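Local coordinates for protein N-acetyl-beta-D glucosaminidase (PDB 4ZM6) that probably hydrolyses N-acetyl-beta-D-glucosaminides with its glycoside hydrolase family 3 part and binds acetyl-coenzyme A in a GCN5-related glucosamine N-acetyltransferase region, at residues F790-G796 / R826-Y832; L693-V698 / A817-L823; T452-N456 / A479-D485. All coordinates share one frame; numbering follows the deposited sequence.

Contact 1 (F790-G796 / R826-Y832); sequences FGERSGG and RGVTKSY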
ATOM      1  N   PHE A 790      11.273 -36.149  21.417  1.00 59.33           N
ATOM      2  CA  PHE A 790      12.040 -37.093  20.613  1.00 61.86           C
ATOM      3  C   PHE A 790      13.478 -36.615  20.731  1.00 64.39           C
ATOM      4  O   PHE A 790      13.719 -35.436  20.962  1.00 68.93           O
ATOM      5  CB  PHE A 790      11.582 -37.070  19.153  1.00 61.94           C
ATOM      6  CG  PHE A 790      10.128 -37.410  18.969  1.00 61.76           C
ATOM      7  CD1 PHE A 790       9.138 -36.474  19.239  1.00 62.25           C
ATOM      8  CD2 PHE A 790       9.746 -38.667  18.529  1.00 61.53           C
ATOM      9  CE1 PHE A 790       7.802 -36.790  19.078  1.00 61.31           C
ATOM     10  CE2 PHE A 790       8.411 -38.985  18.364  1.00 60.91           C
ATOM     11  CZ  PHE A 790       7.439 -38.048  18.641  1.00 60.54           C
ATOM     12  N   GLY A 791      14.442 -37.508  20.594  1.00 64.93           N
ATOM     13  CA  GLY A 791      15.821 -37.130  20.890  1.00 65.22           C
ATOM     14  C   GLY A 791      16.558 -36.558  19.700  1.00 62.85           C
ATOM     15  O   GLY A 791      15.960 -35.994  18.785  1.00 57.73           O
ATOM     16  N   GLU A 792      17.879 -36.691  19.754  1.00 64.78           N
ATOM     17  CA  GLU A 792      18.740 -36.559  18.590  1.00 66.09           C
ATOM     18  C   GLU A 792      18.564 -37.786  17.705  1.00 64.82           C
ATOM     19  O   GLU A 792      18.466 -37.677  16.485  1.00 63.01           O
ATOM     20  CB  GLU A 792      20.200 -36.474  19.028  1.00 69.06           C
ATOM     21  CG  GLU A 792      20.550 -35.201  19.773  1.00 71.36           C
ATOM     22  CD  GLU A 792      20.857 -34.063  18.829  1.00 74.71           C
ATOM     23  OE1 GLU A 792      21.855 -34.172  18.087  1.00 77.49           O
ATOM     24  OE2 GLU A 792      20.102 -33.067  18.826  1.00 79.31           O
ATOM     25  N   ARG A 793      18.543 -38.955  18.342  1.00 65.07           N
ATOM     26  CA  ARG A 793      18.376 -40.224  17.644  1.00 65.24           C
ATOM     27  C   ARG A 793      16.888 -40.432  17.383  1.00 61.71           C
ATOM     28  O   ARG A 793      16.207 -41.185  18.085  1.00 62.84           O
ATOM     29  CB  ARG A 793      18.986 -41.377  18.458  1.00 67.74           C
ATOM     30  CG  ARG A 793      20.491 -41.255  18.708  1.00 71.47           C
ATOM     31  CD  ARG A 793      21.350 -41.755  17.543  1.00 77.14           C
ATOM     32  NE  ARG A 793      20.973 -41.186  16.237  1.00 82.27           N
ATOM     33  CZ  ARG A 793      21.511 -40.105  15.664  1.00 82.67           C
ATOM     34  NH1 ARG A 793      22.490 -39.419  16.251  1.00 84.72           N
ATOM     35  NH2 ARG A 793      21.058 -39.704  14.478  1.00 81.29           N
ATOM     36  N   SER A 794      16.403 -39.752  16.350  1.00 56.40           N
ATOM     37  CA  SER A 794      14.981 -39.645  16.088  1.00 53.13           C
ATOM     38  C   SER A 794      14.678 -39.524  14.602  1.00 52.36           C
ATOM     39  O   SER A 794      15.495 -39.028  13.820  1.00 53.81           O
ATOM     40  CB  SER A 794      14.432 -38.415  16.803  1.00 53.10           C
ATOM     41  OG  SER A 794      15.114 -37.247  16.383  1.00 51.09           O
ATOM     42  N   GLY A 795      13.479 -39.959  14.230  1.00 50.57           N
ATOM     43  CA  GLY A 795      13.024 -39.901  12.843  1.00 49.56           C
ATOM     44  C   GLY A 795      11.538 -40.186  12.758  1.00 47.37           C
ATOM     45  O   GLY A 795      10.837 -40.104  13.758  1.00 47.29           O
ATOM     46  N   GLY A 796      11.055 -40.523  11.570  1.00 45.58           N
ATOM     47  CA  GLY A 796       9.645 -40.829  11.394  1.00 45.90           C
ATOM     48  C   GLY A 796       9.278 -41.088   9.951  1.00 47.68           C
ATOM     49  O   GLY A 796      10.149 -41.219   9.091  1.00 50.17           O
ATOM     50  N   ARG A 826      19.324 -46.689  11.024  1.00 53.49           N
ATOM     51  CA  ARG A 826      19.903 -45.345  11.148  1.00 52.62           C
ATOM     52  C   ARG A 826      20.157 -44.895  12.593  1.00 52.26           C
ATOM     53  O   ARG A 826      20.587 -43.763  12.819  1.00 53.75           O
ATOM     54  CB  ARG A 826      19.001 -44.314  10.461  1.00 51.25           C
ATOM     55  CG  ARG A 826      18.862 -44.487   8.959  1.00 50.45           C
ATOM     56  CD  ARG A 826      17.762 -43.581   8.436  1.00 49.44           C
ATOM     57  NE  ARG A 826      17.679 -43.557   6.976  1.00 47.88           N
ATOM     58  CZ  ARG A 826      16.990 -42.656   6.277  1.00 48.29           C
ATOM     59  NH1 ARG A 826      16.313 -41.680   6.888  1.00 47.09           N
ATOM     60  NH2 ARG A 826      16.980 -42.721   4.951  1.00 48.49           N
ATOM     61  N   GLY A 827      19.881 -45.761  13.563  1.00 52.53           N
ATOM     62  CA  GLY A 827      20.143 -45.460  14.965  1.00 53.47           C
ATOM     63  C   GLY A 827      18.991 -44.785  15.683  1.00 53.86           C
ATOM     64  O   GLY A 827      19.128 -44.406  16.843  1.00 55.96           O
ATOM     65  N   VAL A 828      17.851 -44.659  15.009  1.00 53.61           N
ATOM     66  CA  VAL A 828      16.702 -43.961  15.565  1.00 53.80           C
ATOM     67  C   VAL A 828      16.102 -44.773  16.701  1.00 55.47           C
ATOM     68  O   VAL A 828      15.750 -45.935  16.514  1.00 56.55           O
ATOM     69  CB  VAL A 828      15.613 -43.727  14.501  1.00 54.76           C
ATOM     70  CG1 VAL A 828      14.351 -43.154  15.136  1.00 55.30           C
ATOM     71  CG2 VAL A 828      16.130 -42.806  13.403  1.00 54.55           C
ATOM     72  N   THR A 829      15.986 -44.149  17.869  1.00 58.05           N
ATOM     73  CA  THR A 829      15.359 -44.767  19.033  1.00 59.68           C
ATOM     74  C   THR A 829      13.888 -44.342  19.220  1.00 61.65           C
ATOM     75  O   THR A 829      13.092 -45.114  19.759  1.00 63.20           O
ATOM     76  CB  THR A 829      16.147 -44.447  20.323  1.00 60.67           C
ATOM     77  OG1 THR A 829      16.276 -43.031  20.480  1.00 62.01           O
ATOM     78  CG2 THR A 829      17.530 -45.059  20.270  1.00 60.77           C
ATOM     79  N   LYS A 830      13.533 -43.130  18.782  1.00 60.10           N
ATOM     80  CA  LYS A 830      12.169 -42.609  18.945  1.00 58.66           C
ATOM     81  C   LYS A 830      11.616 -42.131  17.606  1.00 56.27           C
ATOM     82  O   LYS A 830      12.267 -41.358  16.915  1.00 59.53           O
ATOM     83  CB  LYS A 830      12.161 -41.464  19.960  1.00 59.59           C
ATOM     84  CG  LYS A 830      12.562 -41.890  21.368  1.00 62.49           C
ATOM     85  CD  LYS A 830      12.914 -40.691  22.243  1.00 64.89           C
ATOM     86  CE  LYS A 830      13.596 -41.103  23.543  1.00 65.01           C
ATOM     87  NZ  LYS A 830      12.635 -41.639  24.546  1.00 65.78           N
ATOM     88  N   SER A 831      10.413 -42.581  17.249  1.00 52.90           N
ATOM     89  CA  SER A 831       9.870 -42.373  15.900  1.00 51.06           C
ATOM     90  C   SER A 831       8.554 -41.587  15.891  1.00 51.88           C
ATOM     91  O   SER A 831       7.658 -41.856  16.682  1.00 53.07           O
ATOM     92  CB  SER A 831       9.672 -43.724  15.208  1.00 49.19           C
ATOM     93  OG  SER A 831       9.199 -43.558  13.886  1.00 46.91           O
ATOM     94  N   TYR A 832       8.445 -40.645  14.955  1.00 52.26           N
ATOM     95  CA  TYR A 832       7.352 -39.681  14.898  1.00 53.94           C
ATOM     96  C   TYR A 832       6.435 -39.949  13.712  1.00 55.18           C
ATOM     97  O   TYR A 832       6.822 -39.737  12.566  1.00 57.52           O
ATOM     98  CB  TYR A 832       7.958 -38.283  14.770  1.00 55.27           C
ATOM     99  CG  TYR A 832       7.004 -37.099  14.808  1.00 56.51           C
ATOM    100  CD1 TYR A 832       6.030 -36.975  15.800  1.00 56.11           C
ATOM    101  CD2 TYR A 832       7.129 -36.064  13.887  1.00 57.78           C
ATOM    102  CE1 TYR A 832       5.187 -35.874  15.843  1.00 56.29           C
ATOM    103  CE2 TYR A 832       6.296 -34.960  13.926  1.00 58.04           C
ATOM    104  CZ  TYR A 832       5.327 -34.867  14.904  1.00 56.87           C
ATOM    105  OH  TYR A 832       4.511 -33.759  14.926  1.00 56.42           O
TER
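The carbonyl oxygen R793 O is gripped by neighbouring groups of the other segment at the mouth of a parallel strand pair. The pair belongs to the beta-alpha-beta crossover of strand 794-802, helix 811-825 and strand 830-836, consistent with the parallel strands at the centre of a GCN5-related acetyltransferase fold. T829 N donates to R793 O over 3.0 Å from well above the carbonyl plane, whereas T829 OG1, also 3.0 Å from R793 O, comes in the plane on a lone pair. A weak third bond arrives from K830 N. The T829 hydroxyl is placed for this by a chi1 of 56°, which sets OG1 between the backbone N and the carbonyl carbon. A Schellman motif at G827 ends the helix and turns the chain toward the second strand. From there the parallel ladder continues: G795 N bonds to K830 O, and Y832 N reaches G795 O over 2.7 Å.

Side chains close both faces of this ladder. V828 lies beneath the start of the first strand, its CG1 3.4 Å from G795 N. On the face of S794, K830 and Y832, the loop before the strand folds back, pinned by S794 OG, which donates to G791 O and also bonds T772. F790 lies over the second strand, with S831 O at its ring edge. Y832 turns its own edge toward the F790 face in an offset edge-to-face pair, planes 67° apart and centroids 5.0 Å apart; the Y832 hydroxyl bonds D688. The pairing is completed off-centre by Y832 CB, which makes a CH-pi contact 4.2 Å from the F790 ring centroid.

Contact 2 (L693-V698 / A817-L823); sequences LQDYKV and AHANWLL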
ATOM      1  N   LEU A 693      11.896 -47.614  19.149  1.00 64.91           N
ATOM      2  CA  LEU A 693      12.549 -48.550  18.236  1.00 65.26           C
ATOM      3  C   LEU A 693      13.811 -49.168  18.845  1.00 69.21           C
ATOM      4  O   LEU A 693      14.518 -49.905  18.164  1.00 66.55           O
ATOM      5  CB  LEU A 693      12.903 -47.846  16.924  1.00 61.76           C
ATOM      6  CG  LEU A 693      11.754 -47.250  16.111  1.00 59.69           C
ATOM      7  CD1 LEU A 693      12.279 -46.690  14.801  1.00 58.45           C
ATOM      8  CD2 LEU A 693      10.668 -48.279  15.840  1.00 60.05           C
ATOM      9  N   GLN A 694      14.072 -48.881  20.123  1.00 74.74           N
ATOM     10  CA  GLN A 694      15.292 -49.322  20.815  1.00 81.62           C
ATOM     11  C   GLN A 694      15.731 -50.704  20.349  1.00 85.71           C
ATOM     12  O   GLN A 694      16.844 -50.871  19.846  1.00 88.71           O
ATOM     13  CB  GLN A 694      15.076 -49.326  22.337  1.00 85.80           C
ATOM     14  CG  GLN A 694      16.041 -48.442  23.115  1.00 89.61           C
ATOM     15  CD  GLN A 694      15.318 -47.578  24.137  1.00 93.31           C
ATOM     16  OE1 GLN A 694      14.654 -48.093  25.039  1.00 95.74           O
ATOM     17  NE2 GLN A 694      15.426 -46.258  23.991  1.00 93.96           N
ATOM     18  N   ASP A 695      14.848 -51.684  20.518  1.00 88.96           N
ATOM     19  CA  ASP A 695      15.064 -53.033  19.998  1.00 92.47           C
ATOM     20  C   ASP A 695      13.826 -53.472  19.221  1.00 89.69           C
ATOM     21  O   ASP A 695      13.006 -54.246  19.717  1.00 94.46           O
ATOM     22  CB  ASP A 695      15.393 -54.017  21.139  1.00 94.63           C
ATOM     23  CG  ASP A 695      16.891 -54.310  21.260  1.00 95.46           C
ATOM     24  OD1 ASP A 695      17.726 -53.480  20.834  1.00 92.99           O
ATOM     25  OD2 ASP A 695      17.234 -55.389  21.789  1.00 96.10           O
ATOM     26  N   TYR A 696      13.700 -52.955  18.001  1.00 83.27           N
ATOM     27  CA  TYR A 696      12.568 -53.267  17.134  1.00 75.23           C
ATOM     28  C   TYR A 696      12.947 -54.334  16.117  1.00 75.62           C
ATOM     29  O   TYR A 696      13.959 -54.213  15.414  1.00 70.58           O
ATOM     30  CB  TYR A 696      12.066 -52.014  16.396  1.00 70.43           C
ATOM     31  CG  TYR A 696      11.068 -52.329  15.295  1.00 63.72           C
ATOM     32  CD1 TYR A 696       9.718 -52.524  15.582  1.00 60.17           C
ATOM     33  CD2 TYR A 696      11.481 -52.455  13.968  1.00 60.27           C
ATOM     34  CE1 TYR A 696       8.809 -52.827  14.579  1.00 59.13           C
ATOM     35  CE2 TYR A 696      10.580 -52.760  12.960  1.00 58.89           C
ATOM     36  CZ  TYR A 696       9.246 -52.942  13.269  1.00 58.90           C
ATOM     37  OH  TYR A 696       8.352 -53.240  12.268  1.00 58.82           O
ATOM     38  N   LYS A 697      12.109 -55.363  16.036  1.00 77.67           N
ATOM     39  CA  LYS A 697      12.242 -56.409  15.032  1.00 80.37           C
ATOM     40  C   LYS A 697      10.953 -56.468  14.217  1.00 77.51           C
ATOM     41  O   LYS A 697       9.858 -56.355  14.775  1.00 75.27           O
ATOM     42  CB  LYS A 697      12.499 -57.758  15.711  1.00 83.75           C
ATOM     43  CG  LYS A 697      13.354 -58.715  14.889  1.00 88.06           C
ATOM     44  CD  LYS A 697      14.845 -58.387  14.974  1.00 88.81           C
ATOM     45  CE  LYS A 697      15.462 -58.809  16.305  1.00 88.81           C
ATOM     46  NZ  LYS A 697      15.344 -60.273  16.559  1.00 88.02           N
ATOM     47  N   VAL A 698      11.085 -56.642  12.903  1.00 74.49           N
ATOM     48  CA  VAL A 698       9.924 -56.794  12.028  1.00 74.53           C
ATOM     49  C   VAL A 698       9.238 -58.117  12.369  1.00 77.33           C
ATOM     50  O   VAL A 698       9.856 -59.174  12.241  1.00 75.84           O
ATOM     51  CB  VAL A 698      10.320 -56.792  10.535  1.00 74.33           C
ATOM     52  CG1 VAL A 698       9.114 -57.074   9.646  1.00 73.15           C
ATOM     53  CG2 VAL A 698      10.954 -55.462  10.154  1.00 75.68           C
ATOM     54  N   ALA A 817       6.371 -51.300   8.452  1.00 54.51           N
ATOM     55  CA  ALA A 817       7.255 -52.120   9.280  1.00 54.58           C
ATOM     56  C   ALA A 817       8.684 -52.037   8.760  1.00 53.43           C
ATOM     57  O   ALA A 817       9.644 -51.987   9.535  1.00 53.05           O
ATOM     58  CB  ALA A 817       6.773 -53.565   9.312  1.00 54.67           C
ATOM     59  N   HIS A 818       8.814 -52.004   7.440  1.00 52.31           N
ATOM     60  CA  HIS A 818      10.107 -51.820   6.806  1.00 54.59           C
ATOM     61  C   HIS A 818      10.685 -50.451   7.150  1.00 56.47           C
ATOM     62  O   HIS A 818      11.863 -50.339   7.478  1.00 57.68           O
ATOM     63  CB  HIS A 818       9.981 -51.963   5.295  1.00 54.86           C
ATOM     64  CG  HIS A 818      11.296 -52.102   4.602  1.00 57.33           C
ATOM     65  ND1 HIS A 818      11.878 -51.072   3.894  1.00 58.67           N
ATOM     66  CD2 HIS A 818      12.153 -53.147   4.523  1.00 56.87           C
ATOM     67  CE1 HIS A 818      13.032 -51.480   3.398  1.00 58.89           C
ATOM     68  NE2 HIS A 818      13.223 -52.735   3.766  1.00 58.69           N
ATOM     69  N   ALA A 819       9.847 -49.418   7.083  1.00 57.11           N
ATOM     70  CA  ALA A 819      10.248 -48.065   7.468  1.00 57.05           C
ATOM     71  C   ALA A 819      10.790 -48.014   8.896  1.00 58.05           C
ATOM     72  O   ALA A 819      11.757 -47.305   9.170  1.00 57.95           O
ATOM     73  CB  ALA A 819       9.081 -47.100   7.314  1.00 57.95           C
ATOM     74  N   ASN A 820      10.170 -48.768   9.800  1.00 58.40           N
ATOM     75  CA  ASN A 820      10.683 -48.884  11.164  1.00 58.43           C
ATOM     76  C   ASN A 820      12.064 -49.538  11.212  1.00 58.20           C
ATOM     77  O   ASN A 820      12.927 -49.108  11.984  1.00 56.96           O
ATOM     78  CB  ASN A 820       9.702 -49.654  12.056  1.00 57.89           C
ATOM     79  CG  ASN A 820       8.619 -48.769  12.636  1.00 57.61           C
ATOM     80  OD1 ASN A 820       8.371 -47.668  12.149  1.00 57.82           O
ATOM     81  ND2 ASN A 820       7.973 -49.243  13.693  1.00 56.72           N
ATOM     82  N   TRP A 821      12.263 -50.571  10.392  1.00 57.96           N
ATOM     83  CA  TRP A 821      13.549 -51.269  10.317  1.00 58.77           C
ATOM     84  C   TRP A 821      14.632 -50.303   9.862  1.00 56.86           C
ATOM     85  O   TRP A 821      15.661 -50.152  10.526  1.00 53.86           O
ATOM     86  CB  TRP A 821      13.460 -52.466   9.360  1.00 62.61           C
ATOM     87  CG  TRP A 821      14.764 -53.204   9.147  1.00 66.07           C
ATOM     88  CD1 TRP A 821      15.436 -53.360   7.963  1.00 65.28           C
ATOM     89  CD2 TRP A 821      15.545 -53.883  10.143  1.00 69.18           C
ATOM     90  NE1 TRP A 821      16.581 -54.091   8.161  1.00 65.71           N
ATOM     91  CE2 TRP A 821      16.675 -54.425   9.489  1.00 68.13           C
ATOM     92  CE3 TRP A 821      15.400 -54.083  11.527  1.00 72.09           C
ATOM     93  CZ2 TRP A 821      17.660 -55.157  10.171  1.00 71.17           C
ATOM     94  CZ3 TRP A 821      16.380 -54.817  12.208  1.00 72.43           C
ATOM     95  CH2 TRP A 821      17.495 -55.342  11.525  1.00 72.63           C
ATOM     96  N   LEU A 822      14.371 -49.640   8.736  1.00 54.73           N
ATOM     97  CA  LEU A 822      15.266 -48.622   8.182  1.00 53.30           C
ATOM     98  C   LEU A 822      15.616 -47.525   9.180  1.00 53.52           C
ATOM     99  O   LEU A 822      16.759 -47.079   9.235  1.00 55.78           O
ATOM    100  CB  LEU A 822      14.637 -47.973   6.951  1.00 52.85           C
ATOM    101  CG  LEU A 822      14.542 -48.819   5.688  1.00 53.03           C
ATOM    102  CD1 LEU A 822      13.889 -48.007   4.582  1.00 53.91           C
ATOM    103  CD2 LEU A 822      15.918 -49.297   5.257  1.00 54.34           C
ATOM    104  N   LEU A 823      14.633 -47.078   9.951  1.00 52.80           N
ATOM    105  CA  LEU A 823      14.890 -46.084  10.985  1.00 53.11           C
ATOM    106  C   LEU A 823      15.782 -46.670  12.073  1.00 52.55           C
ATOM    107  O   LEU A 823      16.738 -46.022  12.498  1.00 52.40           O
ATOM    108  CB  LEU A 823      13.582 -45.549  11.580  1.00 54.42           C
ATOM    109  CG  LEU A 823      12.750 -44.681  10.626  1.00 53.67           C
ATOM    110  CD1 LEU A 823      11.300 -44.610  11.088  1.00 53.88           C
ATOM    111  CD2 LEU A 823      13.354 -43.292  10.475  1.00 52.73           C
TER
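The loop 693-698 runs alongside helix 811-825 in the direction opposite to the helix: the CA of L693 lies 7.3 Å from that of N820, and further along the loop the CA of V698 comes to 6.0 Å from that of A817. The loop has no regular structure beyond a weak bond from Y696 N back to L693 O, and it leads from strand 686-692 into helix 700-709. Strand 686-692 itself pairs with strands 830-836 and 847-857, so the contact lays the loop on a helix of the same sheet-and-helix unit.

Y696 is the central side chain. Its CG stands anti to the backbone N (chi1 169°), which swings the ring onto the helix so that N820 CB sits over one face, 3.8 Å from the centroid and offset toward the rim. The N820 amide is turned nearly upright to that ring, at 78°; its OD1 bonds Y847, while ND2 lies 3.6 Å from L693 CD2. At the far end of the ring, Y696 OH donates to A817 O over 3.3 Å. This carbonyl already accepts the helical bond from W821 N, and the two donors approach it from opposite faces of its plane.

Aliphatic contacts continue along the helix on each side of the Y696 contact. L693 CD1 packs against L823 CB at 3.7 Å, and V698 CG2 rests 4.0 Å from W821 CB, crossing that side chain at about a right angle. With one long hydroxyl bond among CH-pi and aliphatic contacts, the loop is held on the helix mainly by the fit of its side chains, and the tyrosine hydroxyl adds a second donor to a carbonyl already used within the helix.

Contact 3 (T452-N456 / A479-D485); sequences TANAN and AVMNPYD
Two loops leave the ends of neighbouring parallel strands, 447-452 and 475-479, in a beta-alpha-beta crossover of the six-stranded mixed sheet, consistent with the alpha/beta sandwich domain found in many family 3 glycoside hydrolases. The ladder finishes with V480 N donating to T452 O over 3.0 Å; beyond it, side chains take over the joining.

D485 reaches across with its carboxylate. OD2 accepts from T452 OG1 at 2.9 Å, through the anti lone pair, and from A455 N at 3.1 Å, which meets it from above the carboxylate plane, 58° out. OD1 receives a weak bond from N456 N. The carboxylate thus sits over the amide groups at the start of a short 3-10 segment, whose N-H groups, with the hydroxyl, would tend to stabilise its negative charge.

N454 answers in the other direction. With its CG anti to the carbonyl carbon (chi1 -72°), the side chain reaches the opposite loop, where OD1 accepts from N482 N over 2.8 Å. M481 crosses N454 at about a right angle, and its sulfur SD lies 3.6 Å from A453 CB. The backbone of each loop is therefore held by a side chain of the other. Further along the second loop, the hydroxyl of Y484 bonds N138.

Around this buried junction, helix 459-471, the connection between the two strands, meets T452 and A455 through Q461, which also accepts from A453 N. On another side strand 494-497 packs on A479 and D485 through Y495.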
ATOM      1  N   THR A 452     -28.814  12.628  23.968  1.00 49.59           N
ATOM      2  CA  THR A 452     -28.829  13.407  22.735  1.00 47.77           C
ATOM      3  C   THR A 452     -28.912  12.473  21.539  1.00 46.96           C
ATOM      4  O   THR A 452     -28.431  11.345  21.581  1.00 45.88           O
ATOM      5  CB  THR A 452     -27.597  14.316  22.597  1.00 46.78           C
ATOM      6  OG1 THR A 452     -26.427  13.523  22.354  1.00 45.20           O
ATOM      7  CG2 THR A 452     -27.412  15.156  23.862  1.00 46.76           C
ATOM      8  N   ALA A 453     -29.562  12.957  20.490  1.00 48.60           N
ATOM      9  CA  ALA A 453     -29.652  12.261  19.222  1.00 49.36           C
ATOM     10  C   ALA A 453     -29.428  13.319  18.151  1.00 51.48           C
ATOM     11  O   ALA A 453     -30.338  14.088  17.831  1.00 52.95           O
ATOM     12  CB  ALA A 453     -31.017  11.612  19.077  1.00 48.12           C
ATOM     13  N   ASN A 454     -28.198  13.373  17.636  1.00 53.28           N
ATOM     14  CA  ASN A 454     -27.774  14.386  16.661  1.00 52.16           C
ATOM     15  C   ASN A 454     -28.078  15.816  17.121  1.00 53.03           C
ATOM     16  O   ASN A 454     -28.691  16.603  16.396  1.00 52.90           O
ATOM     17  CB  ASN A 454     -28.379  14.100  15.275  1.00 51.16           C
ATOM     18  CG  ASN A 454     -27.744  12.895  14.591  1.00 51.48           C
ATOM     19  OD1 ASN A 454     -26.717  12.382  15.031  1.00 52.98           O
ATOM     20  ND2 ASN A 454     -28.348  12.447  13.496  1.00 51.35           N
ATOM     21  N   ALA A 455     -27.651  16.139  18.342  1.00 53.14           N
ATOM     22  CA  ALA A 455     -27.737  17.503  18.859  1.00 52.98           C
ATOM     23  C   ALA A 455     -27.107  18.496  17.881  1.00 55.71           C
ATOM     24  O   ALA A 455     -27.670  19.556  17.625  1.00 55.74           O
ATOM     25  CB  ALA A 455     -27.068  17.598  20.223  1.00 51.30           C
ATOM     26  N   ASN A 456     -25.960  18.130  17.307  1.00 60.90           N
ATOM     27  CA  ASN A 456     -25.283  18.959  16.294  1.00 63.18           C
ATOM     28  C   ASN A 456     -26.111  19.255  15.035  1.00 63.33           C
ATOM     29  O   ASN A 456     -25.598  19.864  14.094  1.00 63.36           O
ATOM     30  CB  ASN A 456     -23.901  18.363  15.915  1.00 64.78           C
ATOM     31  CG  ASN A 456     -23.981  17.142  14.985  1.00 66.26           C
ATOM     32  OD1 ASN A 456     -22.959  16.710  14.442  1.00 68.08           O
ATOM     33  ND2 ASN A 456     -25.174  16.584  14.801  1.00 66.94           N
ATOM     34  N   ALA A 479     -24.745  10.316  23.639  1.00 41.55           N
ATOM     35  CA  ALA A 479     -25.212  10.561  22.269  1.00 41.96           C
ATOM     36  C   ALA A 479     -25.424   9.235  21.536  1.00 43.09           C
ATOM     37  O   ALA A 479     -24.507   8.421  21.420  1.00 42.99           O
ATOM     38  CB  ALA A 479     -24.220  11.430  21.517  1.00 42.35           C
ATOM     39  N   VAL A 480     -26.635   9.021  21.038  1.00 44.36           N
ATOM     40  CA  VAL A 480     -27.016   7.709  20.526  1.00 45.56           C
ATOM     41  C   VAL A 480     -27.154   7.645  19.002  1.00 47.48           C
ATOM     42  O   VAL A 480     -27.369   6.571  18.448  1.00 45.27           O
ATOM     43  CB  VAL A 480     -28.303   7.198  21.211  1.00 45.48           C
ATOM     44  CG1 VAL A 480     -28.109   7.182  22.716  1.00 45.65           C
ATOM     45  CG2 VAL A 480     -29.518   8.045  20.848  1.00 44.88           C
ATOM     46  N   MET A 481     -27.042   8.785  18.327  1.00 51.75           N
ATOM     47  CA  MET A 481     -26.982   8.789  16.865  1.00 55.29           C
ATOM     48  C   MET A 481     -25.533   9.051  16.423  1.00 52.66           C
ATOM     49  O   MET A 481     -24.684   8.181  16.616  1.00 51.50           O
ATOM     50  CB  MET A 481     -28.009   9.764  16.288  1.00 57.16           C
ATOM     51  CG  MET A 481     -29.428   9.290  16.546  1.00 58.17           C
ATOM     52  SD  MET A 481     -30.727  10.286  15.796  1.00 63.04           S
ATOM     53  CE  MET A 481     -30.678   9.709  14.095  1.00 64.69           C
ATOM     54  N   ASN A 482     -25.229  10.214  15.857  1.00 48.86           N
ATOM     55  CA  ASN A 482     -23.842  10.515  15.521  1.00 49.60           C
ATOM     56  C   ASN A 482     -23.045  10.845  16.779  1.00 47.73           C
ATOM     57  O   ASN A 482     -23.569  11.476  17.693  1.00 50.04           O
ATOM     58  CB  ASN A 482     -23.752  11.683  14.537  1.00 52.66           C
ATOM     59  CG  ASN A 482     -24.373  11.366  13.191  1.00 54.80           C
ATOM     60  OD1 ASN A 482     -24.581  10.203  12.840  1.00 56.24           O
ATOM     61  ND2 ASN A 482     -24.670  12.408  12.424  1.00 56.71           N
ATOM     62  N   PRO A 483     -21.767  10.433  16.825  1.00 46.68           N
ATOM     63  CA  PRO A 483     -20.916  10.675  17.995  1.00 45.26           C
ATOM     64  C   PRO A 483     -20.334  12.086  18.112  1.00 43.77           C
ATOM     65  O   PRO A 483     -19.650  12.385  19.096  1.00 42.13           O
ATOM     66  CB  PRO A 483     -19.782   9.667  17.799  1.00 45.00           C
ATOM     67  CG  PRO A 483     -19.661   9.552  16.325  1.00 46.20           C
ATOM     68  CD  PRO A 483     -21.077   9.601  15.821  1.00 46.52           C
ATOM     69  N   TYR A 484     -20.609  12.948  17.138  1.00 45.06           N
ATOM     70  CA  TYR A 484     -19.986  14.276  17.087  1.00 45.28           C
ATOM     71  C   TYR A 484     -20.602  15.299  18.061  1.00 45.85           C
ATOM     72  O   TYR A 484     -20.024  16.364  18.282  1.00 46.90           O
ATOM     73  CB  TYR A 484     -20.051  14.844  15.664  1.00 44.28           C
ATOM     74  CG  TYR A 484     -19.483  13.954  14.562  1.00 42.56           C
ATOM     75  CD1 TYR A 484     -18.107  13.802  14.390  1.00 41.67           C
ATOM     76  CD2 TYR A 484     -20.328  13.304  13.667  1.00 42.07           C
ATOM     77  CE1 TYR A 484     -17.594  13.009  13.378  1.00 40.69           C
ATOM     78  CE2 TYR A 484     -19.828  12.509  12.651  1.00 42.40           C
ATOM     79  CZ  TYR A 484     -18.459  12.363  12.507  1.00 41.85           C
ATOM     80  OH  TYR A 484     -17.967  11.569  11.487  1.00 39.82           O
ATOM     81  N   ASP A 485     -21.748  14.969  18.655  1.00 46.29           N
ATOM     82  CA  ASP A 485     -22.547  15.942  19.413  1.00 47.31           C
ATOM     83  C   ASP A 485     -21.760  16.791  20.422  1.00 49.15           C
ATOM     84  O   ASP A 485     -22.103  17.958  20.635  1.00 49.64           O
ATOM     85  CB  ASP A 485     -23.713  15.240  20.126  1.00 47.86           C
ATOM     86  CG  ASP A 485     -24.761  14.701  19.161  1.00 48.37           C
ATOM     87  OD1 ASP A 485     -24.650  14.948  17.943  1.00 49.33           O
ATOM     88  OD2 ASP A 485     -25.709  14.028  19.618  1.00 48.47           O
TER

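How the contacts relate
From the N terminus, contact 3 comes first: it closes the crossover from strand 447-452 through helix 459-471 to strand 475-479, joining the ends of two adjacent parallel strands, and is complete before the others begin. Contact 2 opens next at 693-698, contact 1 opens at 790-796, contact 2 closes at 817-823 and contact 1 closes at 826-832, so these two cross. They also touch, through probable hydrogen bonds from L693 N to T829 O (2.8 Å) and from V828 N to L823 O (3.1 Å). Together they tie loop 693-698, helix 811-825 and strands 794-802 and 830-836 into one unit. Contact 3 lies on the opposite side of the chain's centre, its nearest atoms about 50 Å from contact 1.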